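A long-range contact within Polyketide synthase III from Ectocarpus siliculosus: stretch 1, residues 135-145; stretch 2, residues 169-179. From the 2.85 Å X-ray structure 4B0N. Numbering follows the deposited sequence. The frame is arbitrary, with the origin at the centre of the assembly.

Stretch 1 135-145: LVSDVARRAIK
Stretch 2 (169-179) GLDCELIKNLG

The centre of this contact is apolar and is built on three leucines of stretch 2, spaced four residues apart, whose side chains all reach stretch 1. Leu-174 (chi1 m, chi2 t) brings CD2 to 3.6 Å from Val-136 CG1, with Val-136 in the t rotamer, and to 3.9 Å from Ser-137 CA. The same place holds the closest register, the CA atoms of Ser-137 and Leu-174 lying 6.3 Å apart. Leu-178 (chi1 -88°, chi2 72°) is the most covered residue: its CD2 lies 3.8 Å from Ala-140 CB and also 3.8 Å from Ile-144 CD1 (chi1 m, chi2 t), while its CD1 reaches 3.5 Å from Ser-137 O. Leu-170 (m, t) extends the row, its CD1 4.1 Å from Val-136 CG2. The carbon-to-carbon side-chain pairs are van der Waals contacts among buried residues, as expected where water is excluded.

The backbones are helical, stretch 1 throughout and stretch 2 from about Leu-170 to Asn-177. Bonds such as Ala-140 N to Val-136 O (2.9 Å) and Leu-174 N to Leu-170 O (2.9 Å) fix the i to i+4 pattern. The axes approach to 10.0 Å, with 60° between their N-to-C directions (signed crossing angle -60°), and the two stretches together bury 390 Å². Beyond the contact, Gly-179 leaves helical geometry with phi 66°, a value that favours glycine.

Toward the edge, the aliphatic part of Arg-141 (chi1 m, chi2 t) covers Leu-178, with Arg-141 CG 3.8 Å from Leu-178 CG. Ser-137 OG (chi1 m) lies 3.0 Å from the modelled Asn-177 ND2; the Asn-177 amide is probably turned over, leaving this polar pairing open. Away from stretch 2, Arg-142 NH2 forms a salt bridge with Asp-138 OD2 at 3.2 Å, one turn apart on stretch 1.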

ATOM      1  N   LEU A 135       4.645   4.870  18.998  1.00 31.89           N
ATOM      2  CA  LEU A 135       5.933   4.455  18.455  1.00 32.02           C
ATOM      3  C   LEU A 135       6.300   5.229  17.191  1.00 32.29           C
ATOM      4  O   LEU A 135       7.384   5.805  17.113  1.00 32.65           O
ATOM      5  CB  LEU A 135       5.942   2.944  18.183  1.00 31.84           C
ATOM      6  CG  LEU A 135       7.231   2.296  17.667  1.00 31.56           C
ATOM      7  CD1 LEU A 135       8.408   2.566  18.595  1.00 31.97           C
ATOM      8  CD2 LEU A 135       7.029   0.802  17.471  1.00 31.43           C
ATOM      9  N   VAL A 136       5.394   5.246  16.217  1.00 32.51           N
ATOM     10  CA  VAL A 136       5.614   5.962  14.960  1.00 32.75           C
ATOM     11  C   VAL A 136       5.804   7.460  15.200  1.00 33.14           C
ATOM     12  O   VAL A 136       6.635   8.093  14.550  1.00 33.32           O
ATOM     13  CB  VAL A 136       4.464   5.736  13.951  1.00 32.83           C
ATOM     14  CG1 VAL A 136       4.825   6.316  12.592  1.00 32.93           C
ATOM     15  CG2 VAL A 136       4.160   4.256  13.798  1.00 32.76           C
ATOM     16  N   SER A 137       5.043   8.007  16.150  1.00 33.55           N
ATOM     17  CA  SER A 137       5.073   9.438  16.466  1.00 33.98           C
ATOM     18  C   SER A 137       6.458   9.979  16.828  1.00 34.29           C
ATOM     19  O   SER A 137       6.905  10.962  16.238  1.00 34.68           O
ATOM     20  CB  SER A 137       4.058   9.784  17.565  1.00 34.03           C
ATOM     21  OG  SER A 137       2.734   9.824  17.054  1.00 33.74           O
ATOM     22  N   ASP A 138       7.137   9.341  17.780  1.00 34.50           N
ATOM     23  CA  ASP A 138       8.431   9.850  18.244  1.00 35.01           C
ATOM     24  C   ASP A 138       9.592   9.464  17.321  1.00 34.69           C
ATOM     25  O   ASP A 138      10.626  10.138  17.302  1.00 34.92           O
ATOM     26  CB  ASP A 138       8.702   9.475  19.714  1.00 35.57           C
ATOM     27  CG  ASP A 138       9.524   8.206  19.866  1.00 35.82           C
ATOM     28  OD1 ASP A 138       9.075   7.133  19.409  1.00 35.88           O
ATOM     29  OD2 ASP A 138      10.629   8.286  20.446  1.00 36.31           O
ATOM     30  N   VAL A 139       9.414   8.388  16.557  1.00 34.32           N
ATOM     31  CA  VAL A 139      10.395   8.004  15.540  1.00 34.21           C
ATOM     32  C   VAL A 139      10.371   9.041  14.413  1.00 34.20           C
ATOM     33  O   VAL A 139      11.422   9.497  13.960  1.00 34.31           O
ATOM     34  CB  VAL A 139      10.164   6.566  15.005  1.00 33.89           C
ATOM     35  CG1 VAL A 139      11.131   6.234  13.879  1.00 33.48           C
ATOM     36  CG2 VAL A 139      10.321   5.546  16.124  1.00 33.90           C
ATOM     37  N   ALA A 140       9.167   9.427  13.991  1.00 34.22           N
ATOM     38  CA  ALA A 140       8.989  10.480  12.994  1.00 34.44           C
ATOM     39  C   ALA A 140       9.478  11.835  13.508  1.00 35.08           C
ATOM     40  O   ALA A 140      10.105  12.591  12.764  1.00 35.19           O
ATOM     41  CB  ALA A 140       7.534  10.567  12.560  1.00 34.30           C
ATOM     42  N   ARG A 141       9.196  12.131  14.778  1.00 35.57           N
ATOM     43  CA  ARG A 141       9.638  13.379  15.402  1.00 36.27           C
ATOM     44  C   ARG A 141      11.153  13.495  15.421  1.00 36.47           C
ATOM     45  O   ARG A 141      11.700  14.547  15.094  1.00 36.76           O
ATOM     46  CB  ARG A 141       9.098  13.516  16.825  1.00 36.84           C
ATOM     47  CG  ARG A 141       7.725  14.155  16.916  1.00 37.38           C
ATOM     48  CD  ARG A 141       7.459  14.668  18.320  1.00 38.09           C
ATOM     49  NE  ARG A 141       6.074  14.433  18.722  1.00 38.47           N
ATOM     50  CZ  ARG A 141       5.654  13.377  19.419  1.00 38.65           C
ATOM     51  NH1 ARG A 141       6.510  12.437  19.813  1.00 38.31           N
ATOM     52  NH2 ARG A 141       4.368  13.263  19.728  1.00 38.93           N
ATOM     53  N   ARG A 142      11.819  12.407  15.799  1.00 36.62           N
ATOM     54  CA  ARG A 142      13.280  12.373  15.851  1.00 37.15           C
ATOM     55  C   ARG A 142      13.936  12.411  14.468  1.00 36.99           C
ATOM     56  O   ARG A 142      14.947  13.089  14.279  1.00 37.21           O
ATOM     57  CB  ARG A 142      13.770  11.167  16.661  1.00 37.22           C
ATOM     58  CG  ARG A 142      13.673  11.377  18.163  1.00 37.73           C
ATOM     59  CD  ARG A 142      14.448  10.325  18.940  1.00 37.90           C
ATOM     60  NE  ARG A 142      13.660   9.118  19.178  1.00 37.73           N
ATOM     61  CZ  ARG A 142      13.837   7.960  18.549  1.00 37.37           C
ATOM     62  NH1 ARG A 142      14.787   7.835  17.630  1.00 37.25           N
ATOM     63  NH2 ARG A 142      13.065   6.922  18.844  1.00 37.22           N
ATOM     64  N   ALA A 143      13.347  11.700  13.507  1.00 36.74           N
ATOM     65  CA  ALA A 143      13.853  11.670  12.132  1.00 36.88           C
ATOM     66  C   ALA A 143      13.917  13.065  11.510  1.00 37.23           C
ATOM     67  O   ALA A 143      14.941  13.452  10.940  1.00 37.44           O
ATOM     68  CB  ALA A 143      13.007  10.741  11.272  1.00 36.56           C
ATOM     69  N   ILE A 144      12.815  13.807  11.633  1.00 37.34           N
ATOM     70  CA  ILE A 144      12.714  15.181  11.141  1.00 37.53           C
ATOM     71  C   ILE A 144      13.730  16.088  11.843  1.00 38.22           C
ATOM     72  O   ILE A 144      14.368  16.923  11.199  1.00 38.36           O
ATOM     73  CB  ILE A 144      11.274  15.728  11.306  1.00 37.54           C
ATOM     74  CG1 ILE A 144      10.300  14.950  10.413  1.00 37.05           C
ATOM     75  CG2 ILE A 144      11.207  17.217  10.988  1.00 37.97           C
ATOM     76  CD1 ILE A 144       8.842  15.095  10.796  1.00 36.78           C
ATOM     77  N   LYS A 145      13.883  15.905  13.157  1.00 38.81           N
ATOM     78  CA  LYS A 145      14.840  16.673  13.961  1.00 39.64           C
ATOM     79  C   LYS A 145      16.275  16.494  13.469  1.00 39.92           C
ATOM     80  O   LYS A 145      17.049  17.452  13.437  1.00 40.36           O
ATOM     81  CB  LYS A 145      14.749  16.287  15.442  1.00 39.76           C
ATOM     82  CG  LYS A 145      13.556  16.874  16.180  0.30 40.04           C
ATOM     83  CD  LYS A 145      13.393  16.244  17.556  0.30 40.03           C
ATOM     84  CE  LYS A 145      12.025  16.555  18.145  0.30 40.18           C
ATOM     85  NZ  LYS A 145      11.870  16.008  19.520  0.30 40.24           N
ATOM     86  N   GLY A 169      -5.910   5.237   8.832  1.00 32.44           N
ATOM     87  CA  GLY A 169      -4.597   4.645   9.097  1.00 31.88           C
ATOM     88  C   GLY A 169      -3.663   5.487   9.944  1.00 31.62           C
ATOM     89  O   GLY A 169      -4.043   6.556  10.423  1.00 31.93           O
ATOM     90  N   LEU A 170      -2.432   5.003  10.115  1.00 31.11           N
ATOM     91  CA  LEU A 170      -1.414   5.691  10.918  1.00 30.93           C
ATOM     92  C   LEU A 170      -1.003   7.035  10.324  1.00 31.18           C
ATOM     93  O   LEU A 170      -0.621   7.952  11.054  1.00 31.34           O
ATOM     94  CB  LEU A 170      -0.176   4.810  11.096  1.00 30.36           C
ATOM     95  CG  LEU A 170      -0.301   3.501  11.873  1.00 30.11           C
ATOM     96  CD1 LEU A 170       0.965   2.687  11.694  1.00 29.72           C
ATOM     97  CD2 LEU A 170      -0.579   3.741  13.348  1.00 30.24           C
ATOM     98  N   ASP A 171      -1.071   7.133   8.997  1.00 31.33           N
ATOM     99  CA  ASP A 171      -0.846   8.389   8.290  1.00 31.71           C
ATOM    100  C   ASP A 171      -1.742   9.503   8.836  1.00 32.37           C
ATOM    101  O   ASP A 171      -1.273  10.609   9.095  1.00 32.72           O
ATOM    102  CB  ASP A 171      -1.056   8.207   6.780  1.00 31.72           C
ATOM    103  CG  ASP A 171      -2.398   7.556   6.434  1.00 31.99           C
ATOM    104  OD1 ASP A 171      -3.063   7.007   7.340  1.00 31.85           O
ATOM    105  OD2 ASP A 171      -2.785   7.592   5.246  1.00 32.15           O
ATOM    106  N   CYS A 172      -3.022   9.189   9.031  1.00 32.76           N
ATOM    107  CA  CYS A 172      -3.985  10.123   9.602  1.00 33.55           C
ATOM    108  C   CYS A 172      -3.657  10.486  11.046  1.00 33.94           C
ATOM    109  O   CYS A 172      -3.989  11.581  11.509  1.00 34.47           O
ATOM    110  CB  CYS A 172      -5.395   9.538   9.537  1.00 33.90           C
ATOM    111  SG  CYS A 172      -6.147   9.555   7.895  1.00 34.36           S
ATOM    112  N   GLU A 173      -3.015   9.562  11.755  1.00 33.85           N
ATOM    113  CA  GLU A 173      -2.649   9.777  13.150  1.00 34.23           C
ATOM    114  C   GLU A 173      -1.416  10.669  13.271  1.00 34.28           C
ATOM    115  O   GLU A 173      -1.334  11.505  14.172  1.00 34.79           O
ATOM    116  CB  GLU A 173      -2.426   8.441  13.865  1.00 34.19           C
ATOM    117  CG  GLU A 173      -3.640   7.514  13.870  1.00 34.55           C
ATOM    118  CD  GLU A 173      -4.811   8.035  14.693  1.00 35.30           C
ATOM    119  OE1 GLU A 173      -4.586   8.744  15.700  1.00 35.51           O
ATOM    120  OE2 GLU A 173      -5.967   7.720  14.336  1.00 35.74           O
ATOM    121  N   LEU A 174      -0.473  10.494  12.348  1.00 34.07           N
ATOM    122  CA  LEU A 174       0.752  11.296  12.302  1.00 34.05           C
ATOM    123  C   LEU A 174       0.512  12.758  11.939  1.00 34.58           C
ATOM    124  O   LEU A 174       1.268  13.634  12.363  1.00 34.79           O
ATOM    125  CB  LEU A 174       1.757  10.688  11.326  1.00 33.53           C
ATOM    126  CG  LEU A 174       2.417   9.377  11.743  1.00 33.16           C
ATOM    127  CD1 LEU A 174       3.153   8.783  10.556  1.00 32.57           C
ATOM    128  CD2 LEU A 174       3.352   9.579  12.930  1.00 33.28           C
ATOM    129  N   ILE A 175      -0.523  13.016  11.144  1.00 35.00           N
ATOM    130  CA  ILE A 175      -0.912  14.389  10.819  1.00 35.84           C
ATOM    131  C   ILE A 175      -1.533  15.045  12.053  1.00 36.54           C
ATOM    132  O   ILE A 175      -1.353  16.237  12.285  1.00 36.89           O
ATOM    133  CB  ILE A 175      -1.878  14.464   9.612  1.00 35.92           C
ATOM    134  CG1 ILE A 175      -1.324  13.674   8.422  1.00 35.31           C
ATOM    135  CG2 ILE A 175      -2.107  15.913   9.193  1.00 36.39           C
ATOM    136  CD1 ILE A 175      -2.357  13.333   7.369  1.00 35.20           C
ATOM    137  N   LYS A 176      -2.254  14.253  12.843  1.00 37.25           N
ATOM    138  CA  LYS A 176      -2.802  14.718  14.113  1.00 38.49           C
ATOM    139  C   LYS A 176      -1.701  14.970  15.137  1.00 38.69           C
ATOM    140  O   LYS A 176      -1.579  16.082  15.660  1.00 39.24           O
ATOM    141  CB  LYS A 176      -3.814  13.718  14.675  1.00 38.90           C
ATOM    142  CG  LYS A 176      -5.262  14.087  14.409  1.00 39.78           C
ATOM    143  CD  LYS A 176      -6.192  13.318  15.332  1.00 40.49           C
ATOM    144  CE  LYS A 176      -7.491  14.081  15.544  1.00 41.59           C
ATOM    145  NZ  LYS A 176      -8.345  13.471  16.600  1.00 42.08           N
ATOM    146  N   ASN A 177      -0.901  13.935  15.399  1.00 38.22           N
ATOM    147  CA  ASN A 177       0.124  13.965  16.443  1.00 38.30           C
ATOM    148  C   ASN A 177       1.248  14.976  16.223  1.00 37.91           C
ATOM    149  O   ASN A 177       1.556  15.773  17.111  1.00 38.21           O
ATOM    150  CB  ASN A 177       0.708  12.565  16.666  1.00 38.41           C
ATOM    151  CG  ASN A 177      -0.192  11.682  17.510  1.00 39.09           C
ATOM    152  OD1 ASN A 177      -1.390  11.562  17.248  1.00 39.74           O
ATOM    153  ND2 ASN A 177       0.382  11.057  18.534  1.00 39.19           N
ATOM    154  N   LEU A 178       1.853  14.943  15.041  1.00 37.22           N
ATOM    155  CA  LEU A 178       2.968  15.831  14.735  1.00 37.18           C
ATOM    156  C   LEU A 178       2.509  17.207  14.275  1.00 37.47           C
ATOM    157  O   LEU A 178       3.313  18.139  14.194  1.00 37.84           O
ATOM    158  CB  LEU A 178       3.909  15.196  13.705  1.00 36.68           C
ATOM    159  CG  LEU A 178       5.028  14.306  14.260  1.00 36.53           C
ATOM    160  CD1 LEU A 178       4.496  12.985  14.800  1.00 36.26           C
ATOM    161  CD2 LEU A 178       6.094  14.055  13.205  1.00 36.26           C
ATOM    162  N   GLY A 179       1.215  17.335  13.990  1.00 37.37           N
ATOM    163  CA  GLY A 179       0.659  18.577  13.460  1.00 37.55           C
ATOM    164  C   GLY A 179       1.190  18.872  12.068  1.00 37.22           C
ATOM    165  O   GLY A 179       1.571  20.004  11.773  1.00 37.84           O
TER